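Local atomic coordinates of malonyl CoA-acyl carrier protein transacylase (Synechocystis sp. PCC 6803 substr. Kazusa, PDB entry 4RR5), a protein that catalyses transfer of the malonyl group from malonyl-CoA to the holo-acyl carrier protein, supplying malonyl-ACP for fatty acid biosynthesis. Residues 68-73 and 282-287; 214-217 and 222-225; 257-262 and 267-272. One frame throughout, in Å; residues are numbered along the deposited sequence.

Contact 1 of 3, residues 68-73 and 282-287; sequences AILADL and KNIGQL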
loop_
_atom_site.group_PDB
_atom_site.type_symbol
_atom_site.label_atom_id
_atom_site.label_comp_id
_atom_site.label_asym_id
_atom_site.label_seq_id
_atom_site.Cartn_x
_atom_site.Cartn_y
_atom_site.Cartn_z
ATOM N N ALA A 68 1.863 -7.966 8.255
ATOM C CA ALA A 68 1.074 -8.558 9.344
ATOM C C ALA A 68 1.984 -9.169 10.417
ATOM O O ALA A 68 1.704 -9.062 11.601
ATOM C CB ALA A 68 0.118 -9.600 8.811
ATOM N N ILE A 69 3.089 -9.783 10.010
ATOM C CA ILE A 69 4.037 -10.327 10.978
ATOM C C ILE A 69 4.669 -9.205 11.797
ATOM O O ILE A 69 4.723 -9.278 13.020
ATOM C CB ILE A 69 5.135 -11.179 10.284
ATOM C CG1 ILE A 69 4.585 -12.573 9.966
ATOM C CG2 ILE A 69 6.398 -11.288 11.151
ATOM C CD1 ILE A 69 5.385 -13.325 8.980
ATOM N N LEU A 70 5.122 -8.153 11.130
ATOM C CA LEU A 70 5.673 -6.995 11.832
ATOM C C LEU A 70 4.678 -6.362 12.812
ATOM O O LEU A 70 5.051 -6.001 13.937
ATOM C CB LEU A 70 6.153 -5.953 10.827
ATOM C CG LEU A 70 7.486 -6.342 10.202
ATOM C CD1 LEU A 70 7.792 -5.436 9.016
ATOM C CD2 LEU A 70 8.602 -6.310 11.258
ATOM N N ALA A 71 3.414 -6.245 12.403
ATOM C CA ALA A 71 2.389 -5.699 13.283
ATOM C C ALA A 71 2.238 -6.526 14.561
ATOM O O ALA A 71 2.107 -5.982 15.663
ATOM C CB ALA A 71 1.063 -5.618 12.555
ATOM N N ASP A 72 2.240 -7.844 14.415
ATOM C CA ASP A 72 2.085 -8.703 15.574
ATOM C C ASP A 72 3.343 -8.699 16.434
ATOM O O ASP A 72 3.262 -8.815 17.651
ATOM C CB ASP A 72 1.741 -10.115 15.143
ATOM C CG ASP A 72 0.371 -10.200 14.541
ATOM O OD1 ASP A 72 -0.413 -9.254 14.732
ATOM O OD2 ASP A 72 0.066 -11.204 13.884
ATOM N N LEU A 73 4.505 -8.562 15.804
ATOM C CA LEU A 73 5.754 -8.473 16.553
ATOM C C LEU A 73 5.781 -7.203 17.410
ATOM O O LEU A 73 6.178 -7.246 18.574
ATOM C CB LEU A 73 6.951 -8.516 15.610
ATOM C CG LEU A 73 7.194 -9.911 15.035
ATOM C CD1 LEU A 73 8.300 -9.865 14.002
ATOM C CD2 LEU A 73 7.511 -10.890 16.154
ATOM N N LYS A 282 9.833 6.415 12.386
ATOM C CA LYS A 282 10.607 5.177 12.476
ATOM C C LYS A 282 10.290 4.241 11.316
ATOM O O LYS A 282 9.177 4.232 10.786
ATOM C CB LYS A 282 10.374 4.443 13.797
ATOM C CG LYS A 282 9.896 5.292 14.935
ATOM C CD LYS A 282 9.986 4.518 16.255
ATOM C CE LYS A 282 11.401 4.488 16.793
ATOM N NZ LYS A 282 11.880 5.858 17.148
ATOM N N ASN A 283 11.290 3.462 10.929
ATOM C CA ASN A 283 11.126 2.426 9.930
ATOM C C ASN A 283 11.314 1.053 10.551
ATOM O O ASN A 283 12.439 0.648 10.871
ATOM C CB ASN A 283 12.113 2.638 8.794
ATOM C CG ASN A 283 11.851 3.907 8.061
ATOM O OD1 ASN A 283 12.554 4.905 8.242
ATOM N ND2 ASN A 283 10.799 3.902 7.247
ATOM N N ILE A 284 10.206 0.343 10.721
ATOM C CA ILE A 284 10.224 -0.983 11.320
ATOM C C ILE A 284 9.953 -2.093 10.302
ATOM O O ILE A 284 8.798 -2.477 10.073
ATOM C CB ILE A 284 9.200 -1.060 12.447
ATOM C CG1 ILE A 284 9.463 0.081 13.429
ATOM C CG2 ILE A 284 9.265 -2.418 13.141
ATOM C CD1 ILE A 284 8.241 0.846 13.811
ATOM N N GLY A 285 11.023 -2.608 9.703
ATOM C CA GLY A 285 10.911 -3.637 8.685
ATOM C C GLY A 285 11.936 -4.745 8.848
ATOM O O GLY A 285 12.052 -5.639 8.005
ATOM N N GLN A 286 12.699 -4.674 9.930
ATOM C CA GLN A 286 13.689 -5.701 10.254
ATOM C C GLN A 286 13.705 -5.935 11.735
ATOM O O GLN A 286 13.384 -5.035 12.517
ATOM C CB GLN A 286 15.097 -5.310 9.804
ATOM C CG GLN A 286 15.323 -5.413 8.335
ATOM C CD GLN A 286 16.654 -4.841 7.936
ATOM O OE1 GLN A 286 17.298 -4.148 8.727
ATOM N NE2 GLN A 286 17.091 -5.140 6.708
ATOM N N LEU A 287 14.101 -7.147 12.108
ATOM C CA LEU A 287 14.316 -7.514 13.499
ATOM C C LEU A 287 15.186 -6.476 14.231
ATOM O O LEU A 287 14.895 -6.102 15.369
ATOM C CB LEU A 287 14.951 -8.907 13.570
ATOM C CG LEU A 287 14.664 -9.669 14.858
ATOM C CD1 LEU A 287 13.152 -9.671 15.118
ATOM C CD2 LEU A 287 15.205 -11.081 14.757
#
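L70 reaches out from its helix and lays one methyl, CD1, on the backbone where strand 280-284 gives way to a turn. CD1 of L70 lies 3.3 Å from the carbonyl O of I284 and, a little farther along the chain, CD1 of L70 rests on the main chain at CA of G285, 3.6 Å away. The other methyl of L70, CD2, faces the side chain of I284, whose CG2 it approaches to 4.4 Å; here branch meets branch, while the rest of the I284 side chain leads away. The first torsion of L70 (chi1 -77°) sets CG beside the backbone N and anti to the carbonyl carbon, which carries both methyls away from the helix and against the chain opposite. Leucine suits the place because its forked end can cover backbone and side chain at once. The contact is buried and made by van der Waals touch. L290 of helix 287-291 touches both L70 and I284, V262 of strand 258-262 also meets L70, and I69 turns to helix 25-38. Helix 56-76 thus packs on the end of 280-284, the outermost strand of the four-stranded parallel sheet, in the helix-on-sheet layering of an alpha/beta fold.

Contact 2 of 3, residues 214-217 and 222-225; sequences PVLS and SPTQ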
loop_
_atom_site.group_PDB
_atom_site.type_symbol
_atom_site.label_atom_id
_atom_site.label_comp_id
_atom_site.label_asym_id
_atom_site.label_seq_id
_atom_site.Cartn_x
_atom_site.Cartn_y
_atom_site.Cartn_z
ATOM N N PRO A 214 -8.721 3.944 14.491
ATOM C CA PRO A 214 -9.111 4.593 13.234
ATOM C C PRO A 214 -8.261 4.157 12.046
ATOM O O PRO A 214 -7.030 4.163 12.134
ATOM C CB PRO A 214 -8.897 6.086 13.523
ATOM C CG PRO A 214 -9.052 6.203 14.991
ATOM C CD PRO A 214 -8.477 4.927 15.562
ATOM N N VAL A 215 -8.930 3.781 10.957
ATOM C CA VAL A 215 -8.292 3.515 9.675
ATOM C C VAL A 215 -8.490 4.702 8.746
ATOM O O VAL A 215 -9.624 5.162 8.574
ATOM C CB VAL A 215 -8.885 2.252 9.010
ATOM C CG1 VAL A 215 -8.052 1.817 7.790
ATOM C CG2 VAL A 215 -9.029 1.131 10.034
ATOM N N LEU A 216 -7.411 5.203 8.148
ATOM C CA LEU A 216 -7.544 6.225 7.103
ATOM C C LEU A 216 -7.372 5.601 5.718
ATOM O O LEU A 216 -6.260 5.292 5.301
ATOM C CB LEU A 216 -6.538 7.367 7.298
ATOM C CG LEU A 216 -6.753 8.310 8.491
ATOM C CD1 LEU A 216 -6.568 7.621 9.846
ATOM C CD2 LEU A 216 -5.837 9.515 8.381
ATOM N N SER A 217 -8.476 5.439 4.998
ATOM C CA SER A 217 -8.441 4.720 3.732
ATOM C C SER A 217 -8.013 5.540 2.500
ATOM O O SER A 217 -8.234 6.751 2.427
ATOM C CB SER A 217 -9.801 4.105 3.491
ATOM O OG SER A 217 -10.191 3.400 4.654
ATOM N N SER A 222 -10.312 10.219 5.665
ATOM C CA SER A 222 -10.891 10.720 6.889
ATOM C C SER A 222 -10.999 9.522 7.808
ATOM O O SER A 222 -11.480 8.462 7.399
ATOM C CB SER A 222 -12.257 11.380 6.653
ATOM O OG SER A 222 -13.193 10.457 6.117
ATOM N N PRO A 223 -10.528 9.677 9.047
ATOM C CA PRO A 223 -10.512 8.581 10.018
ATOM C C PRO A 223 -11.885 7.975 10.201
ATOM O O PRO A 223 -12.832 8.733 10.366
ATOM C CB PRO A 223 -10.050 9.262 11.313
ATOM C CG PRO A 223 -9.329 10.490 10.867
ATOM C CD PRO A 223 -10.005 10.934 9.608
ATOM N N THR A 224 -11.996 6.653 10.150
ATOM C CA THR A 224 -13.222 5.979 10.570
ATOM C C THR A 224 -12.944 4.574 11.080
ATOM O O THR A 224 -11.865 4.042 10.882
ATOM C CB THR A 224 -14.265 5.870 9.453
ATOM O OG1 THR A 224 -15.378 5.106 9.943
ATOM C CG2 THR A 224 -13.696 5.167 8.250
ATOM N N GLN A 225 -13.927 3.973 11.736
ATOM C CA GLN A 225 -13.757 2.633 12.276
ATOM C C GLN A 225 -14.908 1.722 11.942
ATOM O O GLN A 225 -14.906 0.556 12.329
ATOM C CB GLN A 225 -13.588 2.687 13.780
ATOM C CG GLN A 225 -12.372 3.443 14.193
ATOM C CD GLN A 225 -12.168 3.410 15.678
ATOM O OE1 GLN A 225 -11.748 4.400 16.273
ATOM N NE2 GLN A 225 -12.454 2.266 16.291
HETATM O O HOH W 1 -11.196 5.332 6.500
#
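Two backbone hydrogen bonds tie V215 to T224 as an antiparallel hydrogen-bonded pair. V215 N gives its proton to T224 O at 2.9 Å, and T224 N gives one back to V215 O at 3.2 Å. Both are fairly straight, but at V215 O the donor stands 34° from the carbonyl plane. The same V215 O takes a second proton from a water 2.6 Å away, which also donates to S222 O at a longer reach and accepts from S217 OG. The water thus carries the link on past the direct bonds, the hydroxyl of S217 being a short donor that reaches it from its own strand. Beyond the polar core come the prolines. P214 CB and P223 CB touch at 4.0 Å, and L216 bends its CD1 methyl to CG of the P223 ring at 4.1 Å, the two side chains crossing obliquely. Proline suits positions whose N-H is not needed for pairing. Q225 lies alongside P214 and points the same way: its CG, beside the backbone N and anti to the carbonyl carbon (chi1 -62°), with the chain extended beyond, rests 3.6 Å from P214 CA, and its OE1 comes near the ring at CD, while NE2 is hydrogen-bonded to A211 O. With an alanine at Q225, the P214 ring would probably lose the cover along its flank, and A211 O would be left without this amide donor. V215 and T224 put their side chains on one face, where both meet L230 of helix 227-235. P214 and L216 are backbone-bonded to V84, so this single antiparallel bridge between two short, weakly bonded strands lies against the outermost strand, 83-86, of the parallel sheet of the acyltransferase fold.

Contact 3 of 3, residues 257-262 and 267-272; sequences TDYWEV and VLTGLC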
loop_
_atom_site.group_PDB
_atom_site.type_symbol
_atom_site.label_atom_id
_atom_site.label_comp_id
_atom_site.label_asym_id
_atom_site.label_seq_id
_atom_site.Cartn_x
_atom_site.Cartn_y
_atom_site.Cartn_z
ATOM N N THR A 257 1.549 12.274 16.594
ATOM C CA THR A 257 2.850 12.902 16.825
ATOM C C THR A 257 3.981 12.082 16.223
ATOM O O THR A 257 5.054 12.604 15.898
ATOM C CB THR A 257 3.099 13.076 18.336
ATOM O OG1 THR A 257 3.369 11.802 18.926
ATOM C CG2 THR A 257 1.865 13.627 18.988
ATOM N N ASP A 258 3.734 10.783 16.087
ATOM C CA ASP A 258 4.722 9.848 15.550
ATOM C C ASP A 258 4.137 8.995 14.447
ATOM O O ASP A 258 2.945 8.677 14.437
ATOM C CB ASP A 258 5.266 8.936 16.647
ATOM C CG ASP A 258 5.869 9.702 17.795
ATOM O OD1 ASP A 258 5.100 10.110 18.692
ATOM O OD2 ASP A 258 7.101 9.888 17.801
ATOM N N TYR A 259 5.023 8.571 13.561
ATOM C CA TYR A 259 4.670 7.970 12.290
ATOM C C TYR A 259 5.617 6.809 12.021
ATOM O O TYR A 259 6.806 7.024 11.769
ATOM C CB TYR A 259 4.767 9.052 11.222
ATOM C CG TYR A 259 4.481 8.716 9.773
ATOM C CD1 TYR A 259 3.207 8.883 9.244
ATOM C CD2 TYR A 259 5.509 8.344 8.905
ATOM C CE1 TYR A 259 2.950 8.646 7.906
ATOM C CE2 TYR A 259 5.256 8.095 7.563
ATOM C CZ TYR A 259 3.977 8.256 7.075
ATOM O OH TYR A 259 3.704 8.030 5.758
ATOM N N TRP A 260 5.101 5.585 12.104
ATOM C CA TRP A 260 5.940 4.395 11.974
ATOM C C TRP A 260 5.619 3.630 10.712
ATOM O O TRP A 260 4.504 3.139 10.551
ATOM C CB TRP A 260 5.768 3.461 13.172
ATOM C CG TRP A 260 6.227 4.019 14.477
ATOM C CD1 TRP A 260 6.698 5.278 14.724
ATOM C CD2 TRP A 260 6.253 3.329 15.730
ATOM N NE1 TRP A 260 7.009 5.418 16.054
ATOM C CE2 TRP A 260 6.745 4.233 16.694
ATOM C CE3 TRP A 260 5.907 2.036 16.130
ATOM C CZ2 TRP A 260 6.904 3.883 18.033
ATOM C CZ3 TRP A 260 6.071 1.686 17.454
ATOM C CH2 TRP A 260 6.561 2.610 18.395
ATOM N N GLU A 261 6.599 3.527 9.821
ATOM C CA GLU A 261 6.444 2.729 8.630
ATOM C C GLU A 261 6.727 1.291 9.000
ATOM O O GLU A 261 7.858 0.941 9.305
ATOM C CB GLU A 261 7.376 3.184 7.518
ATOM C CG GLU A 261 6.976 2.656 6.157
ATOM C CD GLU A 261 7.873 3.183 5.047
ATOM O OE1 GLU A 261 8.705 4.075 5.327
ATOM O OE2 GLU A 261 7.745 2.700 3.899
ATOM N N VAL A 262 5.688 0.467 8.973
ATOM C CA VAL A 262 5.784 -0.924 9.371
ATOM C C VAL A 262 5.861 -1.786 8.117
ATOM O O VAL A 262 4.844 -2.175 7.552
ATOM C CB VAL A 262 4.583 -1.317 10.247
ATOM C CG1 VAL A 262 4.674 -2.754 10.686
ATOM C CG2 VAL A 262 4.493 -0.378 11.457
ATOM N N VAL A 267 9.986 4.290 1.908
ATOM C CA VAL A 267 9.174 5.089 0.991
ATOM C C VAL A 267 8.148 6.003 1.683
ATOM O O VAL A 267 7.989 7.165 1.314
ATOM C CB VAL A 267 8.409 4.193 -0.006
ATOM C CG1 VAL A 267 7.578 5.058 -0.959
ATOM C CG2 VAL A 267 9.367 3.296 -0.781
ATOM N N LEU A 268 7.456 5.482 2.686
ATOM C CA LEU A 268 6.347 6.209 3.278
ATOM C C LEU A 268 6.822 7.224 4.311
ATOM O O LEU A 268 6.134 8.213 4.579
ATOM C CB LEU A 268 5.339 5.241 3.909
ATOM C CG LEU A 268 4.561 4.269 3.009
ATOM C CD1 LEU A 268 3.476 3.630 3.841
ATOM C CD2 LEU A 268 3.955 4.946 1.783
ATOM N N THR A 269 7.988 6.985 4.901
ATOM C CA THR A 269 8.592 7.991 5.777
ATOM C C THR A 269 9.317 9.034 4.924
ATOM O O THR A 269 9.363 10.207 5.279
ATOM C CB THR A 269 9.590 7.388 6.786
ATOM O OG1 THR A 269 10.527 6.563 6.089
ATOM C CG2 THR A 269 8.872 6.581 7.860
ATOM N N GLY A 270 9.894 8.588 3.809
ATOM C CA GLY A 270 10.468 9.488 2.824
ATOM C C GLY A 270 9.434 10.503 2.361
ATOM O O GLY A 270 9.700 11.712 2.337
ATOM N N LEU A 271 8.246 10.014 2.007
ATOM C CA LEU A 271 7.135 10.884 1.639
ATOM C C LEU A 271 6.786 11.815 2.792
ATOM O O LEU A 271 6.633 13.018 2.600
ATOM C CB LEU A 271 5.908 10.062 1.228
ATOM C CG LEU A 271 6.038 9.337 -0.112
ATOM C CD1 LEU A 271 4.857 8.446 -0.371
ATOM C CD2 LEU A 271 6.184 10.348 -1.221
ATOM N N CYS A 272 6.676 11.261 3.994
ATOM C CA CYS A 272 6.292 12.060 5.153
ATOM C C CYS A 272 7.270 13.196 5.471
ATOM O O CYS A 272 6.874 14.233 6.021
ATOM C CB CYS A 272 6.145 11.183 6.387
ATOM S SG CYS A 272 5.108 11.968 7.636
#
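L268 O is gripped by two donors that reach it from opposite faces of its carbonyl plane. Y259 OH donates to L268 O at 2.7 Å, standing 50° out of that plane and so not on a lone pair, and within the helix C272 N bonds to L268 O at 3.2 Å. The tyrosine hydroxyl is also hydrogen-bonded to W244 NE1, so this buried group has both a donor and an acceptor partner. Y259 has CG anti to its backbone N (chi1 179°), which sends the ring straight off the strand toward the helix. C272 covers one face of the ring: its SG stands 3.7 Å from the Y259 ring centroid, almost on the normal, a sulfur-aromatic contact, and C272 CB adds a CH-pi contact to the same face. A cysteine is small enough to sit between helix and ring. The axes of strand 258-262 and helix 267-272 approach to 8.1 Å at 151°, roughly antiparallel, as expected in the beta-alpha-beta unit of strand 258-262, helix 267-273 and strand 280-284, whose two strands lie parallel and adjacent. Two residues on, E261 points to the same side and holds the first turn of the helix. Its extended chain brings OE2 to L268 N at 3.0 Å and OE1 to T269 N at 3.0 Å, both donors meeting the carboxylate from above its plane. Glutamate suits this spot because the N-H groups of a first helical turn lack partners within the helix, and their partial positive charge would probably stabilise the buried carboxylate. L268 crosses E261 at about a right angle, its CB 3.5 Å from E261 CD, while T269 CG2 lies 3.7 Å from E261 CB and T269 OG1 is hydrogen-bonded to N283 ND2.

Contacts 1 and 3 share the parallel sheet: strands 258-262 and 280-284 are neighbours there, and backbone atoms of E261 pair with those of K282 and I284. Their centres are 13 Å apart, contact 3 joining the strand to helix 267-273 and contact 1 packing the next strand's end against helix 56-76. Contact 2 lies at the other edge, beside strand 83-86, with its centre 21 Å from that of contact 1 and 17 Å from that of contact 3. Along the chain, contact 2 closes before contact 3 opens, and both are nested within the loop closed by contact 1. Contact 1 thus brings residues distant in sequence together at the edge of the same sheet.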